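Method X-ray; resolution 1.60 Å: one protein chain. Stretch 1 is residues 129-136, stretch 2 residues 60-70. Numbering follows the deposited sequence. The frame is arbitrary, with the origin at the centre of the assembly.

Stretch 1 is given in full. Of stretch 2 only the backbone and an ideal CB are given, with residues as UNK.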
ATOM      1  N   ALA A 129      -9.135  17.072  33.782  1.00 24.34           N
ATOM      2  CA  ALA A 129      -8.607  18.457  33.736  1.00 25.15           C
ATOM      3  C   ALA A 129      -7.082  18.457  33.745  1.00 25.79           C
ATOM      4  O   ALA A 129      -6.465  19.274  33.038  1.00 25.83           O
ATOM      5  CB  ALA A 129      -9.157  19.319  34.883  1.00 27.23           C
ATOM      6  N   LEU A 130      -6.485  17.582  34.562  1.00 25.12           N
ATOM      7  CA  LEU A 130      -5.024  17.511  34.653  1.00 26.04           C
ATOM      8  C   LEU A 130      -4.461  17.075  33.292  1.00 23.72           C
ATOM      9  O   LEU A 130      -3.547  17.715  32.739  1.00 23.60           O
ATOM     10  CB  LEU A 130      -4.578  16.545  35.762  1.00 27.75           C
ATOM     11  CG  LEU A 130      -3.073  16.313  35.988  1.00 29.72           C
ATOM     12  CD1 LEU A 130      -2.333  17.619  36.146  1.00 30.36           C
ATOM     13  CD2 LEU A 130      -2.855  15.440  37.227  1.00 30.59           C
ATOM     14  N   MET A 131      -5.038  16.016  32.718  1.00 20.82           N
ATOM     15  CA  MET A 131      -4.534  15.499  31.418  1.00 19.63           C
ATOM     16  C   MET A 131      -4.764  16.536  30.292  1.00 19.74           C
ATOM     17  O   MET A 131      -3.889  16.736  29.463  1.00 19.22           O
ATOM     18  CB  MET A 131      -5.184  14.140  31.048  1.00 19.86           C
ATOM     19  CG  MET A 131      -4.713  12.960  31.934  1.00 20.40           C
ATOM     20  SD  MET A 131      -5.221  11.356  31.405  1.00 21.39           S
ATOM     21  CE  MET A 131      -6.981  11.375  31.865  1.00 21.09           C
ATOM     22  N   THR A 132      -5.930  17.201  30.298  1.00 19.47           N
ATOM     23  CA  THR A 132      -6.279  18.219  29.301  1.00 19.25           C
ATOM     24  C   THR A 132      -5.291  19.399  29.324  1.00 20.08           C
ATOM     25  O   THR A 132      -4.716  19.729  28.275  1.00 19.50           O
ATOM     26  CB  THR A 132      -7.713  18.761  29.565  1.00 20.44           C
ATOM     27  OG1 THR A 132      -8.635  17.694  29.337  1.00 19.48           O
ATOM     28  CG2 THR A 132      -8.046  19.895  28.633  1.00 20.33           C
ATOM     29  N   GLU A 133      -5.079  19.985  30.494  1.00 22.03           N
ATOM     30  CA  GLU A 133      -4.167  21.122  30.623  1.00 23.75           C
ATOM     31  C   GLU A 133      -2.721  20.743  30.215  1.00 23.21           C
ATOM     32  O   GLU A 133      -2.034  21.523  29.545  1.00 23.86           O
ATOM     33  CB  GLU A 133      -4.213  21.696  32.042  1.00 28.89           C
ATOM     34  CG  GLU A 133      -3.427  22.982  32.143  1.00 36.48           C
ATOM     35  CD  GLU A 133      -1.942  22.714  32.346  1.00 42.14           C
ATOM     36  OE1 GLU A 133      -1.095  23.510  31.849  1.00 47.84           O
ATOM     37  OE2 GLU A 133      -1.628  21.689  32.998  1.00 45.88           O
ATOM     38  N   GLN A 134      -2.279  19.553  30.590  1.00 22.13           N
ATOM     39  CA  GLN A 134      -0.906  19.108  30.275  1.00 22.35           C
ATOM     40  C   GLN A 134      -0.687  18.791  28.782  1.00 21.81           C
ATOM     41  O   GLN A 134       0.349  19.170  28.189  1.00 21.18           O
ATOM     42  CB  GLN A 134      -0.517  17.904  31.153  1.00 23.50           C
ATOM     43  CG  GLN A 134      -0.374  18.257  32.631  1.00 28.26           C
ATOM     44  CD  GLN A 134       0.885  19.053  32.891  1.00 31.43           C
ATOM     45  OE1 GLN A 134       1.988  18.514  32.863  1.00 33.96           O
ATOM     46  NE2 GLN A 134       0.734  20.335  33.111  1.00 33.75           N
ATOM     47  N   VAL A 135      -1.649  18.114  28.163  1.00 19.70           N
ATOM     48  CA  VAL A 135      -1.498  17.725  26.738  1.00 18.84           C
ATOM     49  C   VAL A 135      -1.705  18.913  25.790  1.00 18.57           C
ATOM     50  O   VAL A 135      -0.913  19.121  24.852  1.00 18.59           O
ATOM     51  CB  VAL A 135      -2.435  16.584  26.359  1.00 18.23           C
ATOM     52  CG1 VAL A 135      -2.403  16.325  24.842  1.00 18.23           C
ATOM     53  CG2 VAL A 135      -2.031  15.291  27.097  1.00 18.78           C
ATOM     54  N   TYR A 136      -2.760  19.685  26.033  1.00 18.44           N
ATOM     55  CA  TYR A 136      -3.185  20.747  25.101  1.00 18.74           C
ATOM     56  C   TYR A 136      -2.691  22.147  25.468  1.00 19.90           C
ATOM     57  O   TYR A 136      -2.846  23.086  24.679  1.00 19.80           O
ATOM     58  CB  TYR A 136      -4.726  20.723  24.937  1.00 18.98           C
ATOM     59  CG  TYR A 136      -5.220  19.382  24.416  1.00 17.22           C
ATOM     60  CD1 TYR A 136      -5.214  19.073  23.047  1.00 15.92           C
ATOM     61  CD2 TYR A 136      -5.661  18.403  25.306  1.00 17.08           C
ATOM     62  CE1 TYR A 136      -5.643  17.807  22.568  1.00 15.12           C
ATOM     63  CE2 TYR A 136      -6.112  17.143  24.838  1.00 15.90           C
ATOM     64  CZ  TYR A 136      -6.113  16.855  23.490  1.00 15.02           C
ATOM     65  OH  TYR A 136      -6.535  15.617  23.035  1.00 14.86           O
ATOM     66  N   UNK A  60      -3.807   2.286  30.749  1.00 16.27           N
ATOM     67  CA  UNK A  60      -4.596   2.519  31.972  1.00 17.50           C
ATOM     68  C   UNK A  60      -4.433   3.978  32.457  1.00 17.56           C
ATOM     69  O   UNK A  60      -3.605   4.758  31.888  1.00 16.32           O
ATOM     70  CB  UNK A  60      -4.168   1.546  33.072  1.00 17.50           C
ATOM     71  N   UNK A  61      -5.199   4.356  33.473  1.00 18.31           N
ATOM     72  CA  UNK A  61      -5.185   5.730  33.932  1.00 19.91           C
ATOM     73  C   UNK A  61      -3.809   6.146  34.465  1.00 19.53           C
ATOM     74  O   UNK A  61      -3.352   7.258  34.198  1.00 20.05           O
ATOM     75  CB  UNK A  61      -6.248   5.924  35.015  1.00 19.91           C
ATOM     76  N   UNK A  62      -3.126   5.269  35.202  1.00 19.62           N
ATOM     77  CA  UNK A  62      -1.765   5.641  35.694  1.00 19.15           C
ATOM     78  C   UNK A  62      -0.745   5.955  34.564  1.00 18.64           C
ATOM     79  O   UNK A  62      -0.004   6.927  34.642  1.00 19.21           O
ATOM     80  CB  UNK A  62      -1.212   4.501  36.551  1.00 19.15           C
ATOM     81  N   UNK A  63      -0.722   5.133  33.528  1.00 17.67           N
ATOM     82  CA  UNK A  63       0.125   5.419  32.376  1.00 17.49           C
ATOM     83  C   UNK A  63      -0.314   6.692  31.636  1.00 17.26           C
ATOM     84  O   UNK A  63       0.532   7.467  31.151  1.00 17.24           O
ATOM     85  CB  UNK A  63       0.112   4.228  31.416  1.00 17.49           C
ATOM     86  N   UNK A  64      -1.630   6.881  31.489  1.00 16.98           N
ATOM     87  CA  UNK A  64      -2.131   8.100  30.837  1.00 15.96           C
ATOM     88  C   UNK A  64      -1.743   9.368  31.607  1.00 16.36           C
ATOM     89  O   UNK A  64      -1.328  10.390  30.989  1.00 16.09           O
ATOM     90  CB  UNK A  64      -3.653   8.030  30.696  1.00 15.96           C
ATOM     91  N   UNK A  65      -1.844   9.309  32.947  1.00 16.15           N
ATOM     92  CA  UNK A  65      -1.462  10.477  33.799  1.00 18.01           C
ATOM     93  C   UNK A  65       0.034  10.736  33.691  1.00 18.50           C
ATOM     94  O   UNK A  65       0.467  11.881  33.560  1.00 18.24           O
ATOM     95  CB  UNK A  65      -1.841  10.240  35.262  1.00 18.01           C
ATOM     96  N   UNK A  66       0.803   9.651  33.639  1.00 18.81           N
ATOM     97  CA  UNK A  66       2.257   9.793  33.551  1.00 19.18           C
ATOM     98  C   UNK A  66       2.663  10.341  32.158  1.00 17.91           C
ATOM     99  O   UNK A  66       3.493  11.244  32.068  1.00 19.06           O
ATOM    100  CB  UNK A  66       2.935   8.448  33.818  1.00 19.18           C
ATOM    101  N   UNK A  67       2.030   9.837  31.099  1.00 16.98           N
ATOM    102  CA  UNK A  67       2.311  10.321  29.718  1.00 16.95           C
ATOM    103  C   UNK A  67       1.966  11.832  29.579  1.00 17.10           C
ATOM    104  O   UNK A  67       2.769  12.657  29.058  1.00 16.66           O
ATOM    105  CB  UNK A  67       1.509   9.508  28.700  1.00 16.95           C
ATOM    106  N   UNK A  68       0.775  12.208  30.075  1.00 16.62           N
ATOM    107  CA  UNK A  68       0.325  13.588  30.005  1.00 17.70           C
ATOM    108  C   UNK A  68       1.305  14.519  30.716  1.00 18.36           C
ATOM    109  O   UNK A  68       1.653  15.577  30.197  1.00 19.40           O
ATOM    110  CB  UNK A  68      -1.072  13.722  30.614  1.00 17.70           C
ATOM    111  N   UNK A  69       1.764  14.150  31.912  1.00 19.44           N
ATOM    112  CA  UNK A  69       2.504  15.105  32.709  1.00 20.68           C
ATOM    113  C   UNK A  69       3.998  15.085  32.446  1.00 22.18           C
ATOM    114  O   UNK A  69       4.680  16.095  32.706  1.00 23.33           O
ATOM    115  CB  UNK A  69       2.245  14.842  34.194  1.00 20.68           C
ATOM    116  N   UNK A  70       4.510  13.934  31.998  1.00 20.36           N
ATOM    117  CA  UNK A  70       5.974  13.732  31.969  1.00 20.67           C
ATOM    118  C   UNK A  70       6.513  13.060  30.682  1.00 19.59           C
ATOM    119  O   UNK A  70       7.736  12.820  30.551  1.00 20.60           O
ATOM    120  CB  UNK A  70       6.379  12.881  33.174  1.00 20.67           C
TER

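Two helices run in roughly the same direction, their axes 34° apart and 8.3 Å apart at closest approach, so small residues are likely where the backbones converge.

Position 60 lies beyond the reach of stretch 1. Its phi/psi of -75/173, just before a helix, suits a capping residue: Ser, Thr, Asp or Asn. It is Asn-60, whose OD1 accepts from the backbone N of position 63 at 2.8 Å.

At 61 CA-to-CB points sideways, and no atom of stretch 1 comes within 5.5 Å of the ideal CB. A long apolar side chain could still reach the methyl end of Met-131. Leu-61 does so, its CD2 4.0 Å from Met-131 CE.

Positions 62 and 63 are out of reach, so stretch 1 sets no demand. They are Ala-62 and Asp-63; the latter bonds elsewhere in the structure through OD1.

At 64 the ideal CB is already 3.7 Å from Met-131 SD. With the thioether so close, a small residue fits most simply. Ala-64 lays its CB 3.8 Å from Met-131 SD.

Position 65 points sideways, its ideal CB 5.2 Å from Met-131 CG, with Leu-130 also offering methyls. Leu, Ile or Met could bridge that gap. In Leu-65, CD2 lies 3.9 Å from Met-131 CG and 4.2 Å from Leu-130 CD2.

Position 66 is out of reach, and 67 points sideways without contact, so stretch 1 dictates neither. They are Ser-66 and Ser-67.

Position 68 brings the backbones nearest: its CA is 5.4 Å from Met-131 CA, and CA-to-CB points toward stretch 1. The ideal CB lies 3.9 Å from Met-131 CG, 4.0 Å from Val-135 CG2 and 4.3 Å from Gln-134 CB. Ala is the natural answer, with Gly or Ser conceivable. Ala-68 keeps the approach close and completes, with Leu-61, Ala-64 and Leu-65, the hole that receives the Met-131 knob.

At 69 the bond points sideways, and the ideal CB is 3.9 Å from Gln-134 OE1. A flexible chain with an aliphatic stem would suit: Gln, Lys, Arg or Met. Gln-69 turns back to its own helix, NE2 donating to Leu-65 O at 3.1 Å, while its OE1 rests 3.6 Å from Leu-130 CD2. A water links the helices, donating to Gln-69 O at 3.1 Å and Gln-134 OE1 at 2.7 Å.

Position 70 points away, its phi/psi of -137/2 off helical values; Ser, Asn or Gly would do. Ser-70 OG donates to Ser-66 O at 2.8 Å.

Stretch 2 (60-70) NLADALSSAQS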
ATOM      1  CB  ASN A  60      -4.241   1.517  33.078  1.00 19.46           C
ATOM      2  CG  ASN A  60      -2.791   1.615  33.532  1.00 22.53           C
ATOM      3  OD1 ASN A  60      -2.142   2.669  33.452  1.00 22.41           O
ATOM      4  ND2 ASN A  60      -2.296   0.514  34.073  1.00 24.17           N
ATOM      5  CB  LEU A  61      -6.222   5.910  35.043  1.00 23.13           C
ATOM      6  CG  LEU A  61      -7.283   6.951  34.788  1.00 28.70           C
ATOM      7  CD1 LEU A  61      -8.170   7.117  36.040  1.00 28.36           C
ATOM      8  CD2 LEU A  61      -6.685   8.292  34.337  1.00 29.32           C
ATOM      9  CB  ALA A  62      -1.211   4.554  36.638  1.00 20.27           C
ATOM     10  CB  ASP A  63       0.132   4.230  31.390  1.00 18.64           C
ATOM     11  CG  ASP A  63       0.991   3.071  31.879  1.00 22.97           C
ATOM     12  OD1 ASP A  63       1.991   3.340  32.580  1.00 23.62           O
ATOM     13  OD2 ASP A  63       0.677   1.896  31.560  1.00 24.58           O
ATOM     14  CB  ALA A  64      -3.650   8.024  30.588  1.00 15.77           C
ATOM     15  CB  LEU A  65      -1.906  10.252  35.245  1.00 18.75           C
ATOM     16  CG  LEU A  65      -3.419  10.327  35.379  1.00 19.00           C
ATOM     17  CD1 LEU A  65      -3.782   9.491  36.627  1.00 19.98           C
ATOM     18  CD2 LEU A  65      -3.886  11.778  35.519  1.00 20.75           C
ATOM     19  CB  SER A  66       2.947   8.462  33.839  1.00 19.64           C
ATOM     20  OG  SER A  66       4.362   8.663  33.954  1.00 19.84           O
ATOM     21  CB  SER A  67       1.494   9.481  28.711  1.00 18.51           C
ATOM     22  OG  SER A  67       1.905   9.871  27.414  1.00 22.25           O
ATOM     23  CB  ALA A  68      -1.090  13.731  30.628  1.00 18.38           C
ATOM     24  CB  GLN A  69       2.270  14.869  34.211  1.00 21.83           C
ATOM     25  CG  GLN A  69       0.834  15.053  34.644  1.00 22.28           C
ATOM     26  CD  GLN A  69       0.635  14.630  36.058  1.00 22.97           C
ATOM     27  OE1 GLN A  69       0.771  15.429  36.987  1.00 25.09           O
ATOM     28  NE2 GLN A  69       0.292  13.373  36.245  1.00 23.21           N
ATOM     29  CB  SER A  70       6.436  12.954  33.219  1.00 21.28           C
ATOM     30  OG  SER A  70       6.047  11.591  33.119  1.00 19.72           O
TER
HETATM   31  O   HOH W   1       3.833  18.139  34.833  1.00 35.77           O
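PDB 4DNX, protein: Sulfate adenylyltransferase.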